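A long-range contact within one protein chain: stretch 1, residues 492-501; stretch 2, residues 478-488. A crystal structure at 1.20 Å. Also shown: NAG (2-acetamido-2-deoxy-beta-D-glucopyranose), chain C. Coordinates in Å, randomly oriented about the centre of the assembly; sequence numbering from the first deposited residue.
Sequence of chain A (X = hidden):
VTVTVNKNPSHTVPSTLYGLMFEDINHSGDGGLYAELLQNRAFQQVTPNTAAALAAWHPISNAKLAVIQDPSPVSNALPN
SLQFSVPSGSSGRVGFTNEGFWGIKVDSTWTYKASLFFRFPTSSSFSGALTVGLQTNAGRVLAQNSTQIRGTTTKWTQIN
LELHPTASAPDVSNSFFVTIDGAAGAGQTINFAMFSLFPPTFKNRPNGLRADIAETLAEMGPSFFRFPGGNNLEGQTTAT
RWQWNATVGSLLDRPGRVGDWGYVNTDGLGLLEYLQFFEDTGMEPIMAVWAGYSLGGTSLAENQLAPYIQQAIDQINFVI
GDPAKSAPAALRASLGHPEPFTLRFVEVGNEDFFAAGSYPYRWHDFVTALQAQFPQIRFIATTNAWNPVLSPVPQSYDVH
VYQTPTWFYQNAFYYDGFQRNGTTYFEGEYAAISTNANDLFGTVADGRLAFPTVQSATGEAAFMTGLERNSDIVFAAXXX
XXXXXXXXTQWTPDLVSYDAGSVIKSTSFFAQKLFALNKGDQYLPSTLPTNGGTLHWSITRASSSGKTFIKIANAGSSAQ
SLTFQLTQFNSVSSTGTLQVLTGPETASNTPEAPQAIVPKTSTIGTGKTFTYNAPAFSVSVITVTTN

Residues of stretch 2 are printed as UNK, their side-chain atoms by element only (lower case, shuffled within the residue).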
# COMPACT_ATOMS: atom_id res chain seq x y z
N THR A 492 -5.76 1.45 -12.88
CA THR A 492 -5.08 2.74 -13.01
C THR A 492 -6.14 3.81 -12.81
O THR A 492 -7.33 3.58 -12.99
CB THR A 492 -4.43 2.90 -14.39
OG1 THR A 492 -5.45 2.99 -15.41
CG2 THR A 492 -3.49 1.75 -14.72
N PRO A 493 -5.73 5.06 -12.55
CA PRO A 493 -4.38 5.47 -12.19
C PRO A 493 -4.06 5.18 -10.72
O PRO A 493 -4.94 4.94 -9.91
CB PRO A 493 -4.44 6.99 -12.44
CG PRO A 493 -5.83 7.36 -12.02
CD PRO A 493 -6.67 6.17 -12.49
N ASP A 494 -2.77 5.19 -10.41
CA ASP A 494 -2.24 4.89 -9.07
C ASP A 494 -1.31 5.98 -8.58
O ASP A 494 -0.67 6.65 -9.41
CB ASP A 494 -1.55 3.52 -9.13
CG ASP A 494 -2.46 2.46 -9.66
OD1 ASP A 494 -3.40 2.06 -8.98
OD2 ASP A 494 -2.23 2.06 -10.90
N LEU A 495 -1.19 6.13 -7.26
CA LEU A 495 -0.43 7.27 -6.74
C LEU A 495 1.09 7.20 -6.98
O LEU A 495 1.69 8.22 -7.31
CB LEU A 495 -0.72 7.45 -5.22
CG LEU A 495 -0.41 8.84 -4.71
CD1 LEU A 495 -1.41 9.86 -5.23
CD2 LEU A 495 -0.41 8.87 -3.19
N VAL A 496 1.65 6.03 -6.77
CA VAL A 496 3.09 5.79 -6.90
C VAL A 496 3.29 4.53 -7.71
O VAL A 496 2.69 3.50 -7.38
CB VAL A 496 3.73 5.69 -5.51
CG1 VAL A 496 5.22 5.32 -5.61
CG2 VAL A 496 3.55 6.98 -4.72
N SER A 497 4.14 4.59 -8.74
CA SER A 497 4.40 3.44 -9.59
C SER A 497 5.85 3.02 -9.48
O SER A 497 6.67 3.81 -9.02
CB SER A 497 3.99 3.75 -11.04
OG SER A 497 2.65 4.22 -11.11
N TYR A 498 6.17 1.82 -9.92
CA TYR A 498 7.56 1.35 -9.85
C TYR A 498 7.72 0.14 -10.73
O TYR A 498 6.75 -0.54 -11.10
CB TYR A 498 7.96 0.98 -8.39
CG TYR A 498 6.93 0.09 -7.73
CD1 TYR A 498 6.96 -1.28 -7.83
CD2 TYR A 498 5.84 0.66 -7.08
CE1 TYR A 498 5.96 -2.07 -7.29
CE2 TYR A 498 4.82 -0.13 -6.59
CZ TYR A 498 4.86 -1.48 -6.69
OH TYR A 498 3.81 -2.21 -6.20
N ASP A 499 8.97 -0.14 -11.07
CA ASP A 499 9.34 -1.47 -11.59
C ASP A 499 10.31 -2.10 -10.57
O ASP A 499 10.36 -1.68 -9.41
CB ASP A 499 9.94 -1.36 -13.00
CG ASP A 499 11.26 -0.68 -13.08
OD1 ASP A 499 11.83 -0.25 -12.06
OD2 ASP A 499 11.75 -0.61 -14.22
N ALA A 500 11.04 -3.14 -10.98
CA ALA A 500 11.94 -3.80 -10.01
C ALA A 500 13.05 -2.89 -9.50
O ALA A 500 13.67 -3.26 -8.53
CB ALA A 500 12.50 -5.07 -10.65
N GLY A 501 13.33 -1.79 -10.20
CA GLY A 501 14.48 -0.96 -9.83
C GLY A 501 14.25 0.46 -9.40
O GLY A 501 15.14 1.05 -8.82
N UNK A 478 -7.80 9.60 1.90
CA UNK A 478 -6.72 8.89 1.21
C UNK A 478 -7.09 8.61 -0.24
O UNK A 478 -8.17 8.08 -0.55
o UNK A 478 -7.54 6.86 2.38
c UNK A 478 -6.39 7.57 1.95
N UNK A 479 -6.14 8.91 -1.12
CA UNK A 479 -6.20 8.52 -2.55
C UNK A 479 -6.16 6.99 -2.67
O UNK A 479 -5.54 6.32 -1.84
o UNK A 479 -4.64 8.63 -8.95
c UNK A 479 -4.75 8.79 -7.57
c UNK A 479 -5.17 9.95 -6.96
c UNK A 479 -4.51 7.83 -5.40
c UNK A 479 -5.28 10.07 -5.58
c UNK A 479 -4.43 7.70 -6.78
c UNK A 479 -4.99 9.14 -3.27
c UNK A 479 -4.92 8.99 -4.78
N UNK A 480 -6.74 6.45 -3.73
CA UNK A 480 -6.55 5.01 -3.98
C UNK A 480 -6.58 4.69 -5.44
O UNK A 480 -7.33 5.34 -6.19
c UNK A 480 -7.59 4.20 -3.25
N UNK A 481 -5.87 3.63 -5.89
CA UNK A 481 -4.87 2.89 -5.12
C UNK A 481 -3.58 3.70 -4.92
O UNK A 481 -3.23 4.62 -5.68
c UNK A 481 -5.73 1.57 -6.92
c UNK A 481 -4.56 1.64 -5.99
c UNK A 481 -6.15 3.00 -7.18
N UNK A 482 -2.81 3.26 -3.91
CA UNK A 482 -1.53 3.85 -3.53
C UNK A 482 -0.42 3.47 -4.50
O UNK A 482 0.40 4.36 -4.82
c UNK A 482 0.25 3.35 -0.12
c UNK A 482 -0.03 5.49 -1.37
c UNK A 482 0.03 3.98 -1.47
c UNK A 482 -1.22 3.40 -2.13
N UNK A 483 -0.34 2.19 -4.86
CA UNK A 483 0.87 1.65 -5.48
C UNK A 483 0.56 0.86 -6.73
O UNK A 483 -0.49 0.18 -6.83
c UNK A 483 2.85 0.65 -2.29
c UNK A 483 3.60 2.21 -4.01
c UNK A 483 2.40 1.52 -3.41
c UNK A 483 1.62 0.76 -4.47
N UNK A 484 1.53 0.83 -7.64
CA UNK A 484 1.41 0.11 -8.92
C UNK A 484 2.75 -0.44 -9.40
O UNK A 484 3.66 0.35 -9.73
c UNK A 484 0.84 0.45 -11.39
c UNK A 484 0.87 1.03 -9.99
n UNK A 484 0.34 1.00 -13.67
o UNK A 484 0.81 2.68 -12.28
c UNK A 484 0.65 1.50 -12.49
N UNK A 485 2.82 -1.75 -9.58
CA UNK A 485 3.93 -2.37 -10.34
C UNK A 485 3.59 -2.21 -11.80
O UNK A 485 2.57 -2.73 -12.29
n UNK A 485 7.43 -5.22 -10.45
c UNK A 485 7.08 -4.77 -11.68
n UNK A 485 5.88 -4.25 -11.71
c UNK A 485 5.39 -4.38 -10.40
c UNK A 485 6.37 -4.95 -9.65
c UNK A 485 4.08 -3.86 -9.98
N UNK A 486 4.40 -1.45 -12.54
CA UNK A 486 4.08 -1.17 -13.95
C UNK A 486 4.10 -2.40 -14.82
O UNK A 486 3.57 -2.35 -15.92
c UNK A 486 4.74 1.22 -13.78
c UNK A 486 4.95 -0.06 -14.52
c UNK A 486 6.43 -0.48 -14.59
N UNK A 487 4.65 -3.51 -14.35
CA UNK A 487 4.63 -4.75 -15.13
C UNK A 487 3.49 -5.66 -14.76
O UNK A 487 3.34 -6.74 -15.40
n UNK A 487 7.13 -4.35 -16.80
c UNK A 487 7.12 -4.67 -15.50
o UNK A 487 8.00 -4.29 -14.74
c UNK A 487 5.96 -5.50 -15.05
N UNK A 488 2.65 -5.33 -13.78
CA UNK A 488 1.49 -6.16 -13.42
C UNK A 488 0.44 -5.28 -12.75
O UNK A 488 0.38 -5.14 -11.55
c UNK A 488 1.89 -7.29 -12.53
o UNK A 488 0.73 -8.10 -12.22
C1 NAG C . 8.18 -3.56 -17.35
C2 NAG C . 8.79 -4.27 -18.59
C3 NAG C . 9.74 -3.36 -19.36
C4 NAG C . 9.09 -1.98 -19.62
C5 NAG C . 8.62 -1.44 -18.33
C6 NAG C . 8.02 -0.00 -18.38
C7 NAG C . 8.94 -6.71 -18.54
C8 NAG C . 9.79 -7.82 -18.01
N2 NAG C . 9.43 -5.53 -18.17
O3 NAG C . 10.09 -3.99 -20.59
O4 NAG C . 10.14 -1.17 -20.21
O5 NAG C . 7.64 -2.33 -17.77
O6 NAG C . 6.94 -0.08 -19.29
O7 NAG C . 7.98 -6.91 -19.26
O HOH W 1 -7.59 5.28 -9.07
O HOH W 2 -1.09 4.70 -12.71
O HOH W 3 10.47 -4.58 -13.48

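Position 478 carries one carbon and then one oxygen, with nothing of stretch 1 in reach; a single hydroxyl on CB makes it Ser-478. Position 479 has one carbon leading to a six-carbon ring that bears an oxygen, so it is Tyr-479. Leu-495 CD1 sits 3.7 Å from the centroid of this ring, 13° off its normal, a CH-pi contact over the face, while Tyr-479 OH lies 3.5 Å from Pro-493 CG.

Position 480 has a single carbon pointing away from stretch 1: Ala-480. Its carbonyl is nevertheless engaged, since water 1 donates to Ala-480 O (2.9 Å) and to Pro-493 O (2.8 Å). At 481 three carbons close a ring onto the backbone N, which defines Pro-481; the peptide bond before it is cis, as is the one before Pro-493. Pro-481 CG approaches Asp-494 OD1 to 3.1 Å, and Pro-481 O accepts from Leu-495 N at 3.0 Å.

Positions 482 and 483 each have four carbons forked at the second, the pattern of leucine. Leu-482 points its CB away, yet its CD1 comes within 3.9 Å of Leu-495 CD2. Leu-483 shares a sheet face with Val-496 and Tyr-498, and its CD2 lies 3.8 Å from Val-496 CB and 3.7 Å from Tyr-498 CE2.

Position 484 shows three carbons, the third bearing one oxygen and one nitrogen: Gln-484. Its extended side chain (chi1 and chi2 both t) lies on the face of Ser-497, whose OG donates to Gln-484 OE1 at 2.7 Å. Water 2 links Gln-484 OE1 (2.8 Å) to Asp-494 N (2.9 Å).

Position 485 has one carbon and a five-membered ring with two nitrogens, hence His-485. The edge of Tyr-498 meets the face of this ring, with centroids 5.4 Å apart and planes at 71°. Position 486, one carbon carrying two more, is Val-486; its CG1 packs 3.8 Å from Ser-497 CB.

Position 487 has two carbons, the second with oxygen and nitrogen. The nitrogen is bonded to NAG C1 at 1.4 Å, identifying glycosylated Asn-487. Water 3 joins its OD1 (2.8 Å) to Ala-500 N (2.9 Å). Position 488, one carbon and one oxygen beyond reach of stretch 1, is Ser-488.

The contact is a short parallel sheet, its strands inclined by 20°. Val-496 N donates to Leu-482 O (2.9 Å), Gln-484 N weakly to Val-496 O (2.9 Å), Tyr-498 N to Gln-484 O (2.9 Å), and Val-486 N to Tyr-498 O (2.9 Å, 170°). This alternation fixes the register, while apolar and aromatic packing joins the side chains and the stretches together bury 866 Å².

Stretch 2 (478-488) SYAPLLQHVNS
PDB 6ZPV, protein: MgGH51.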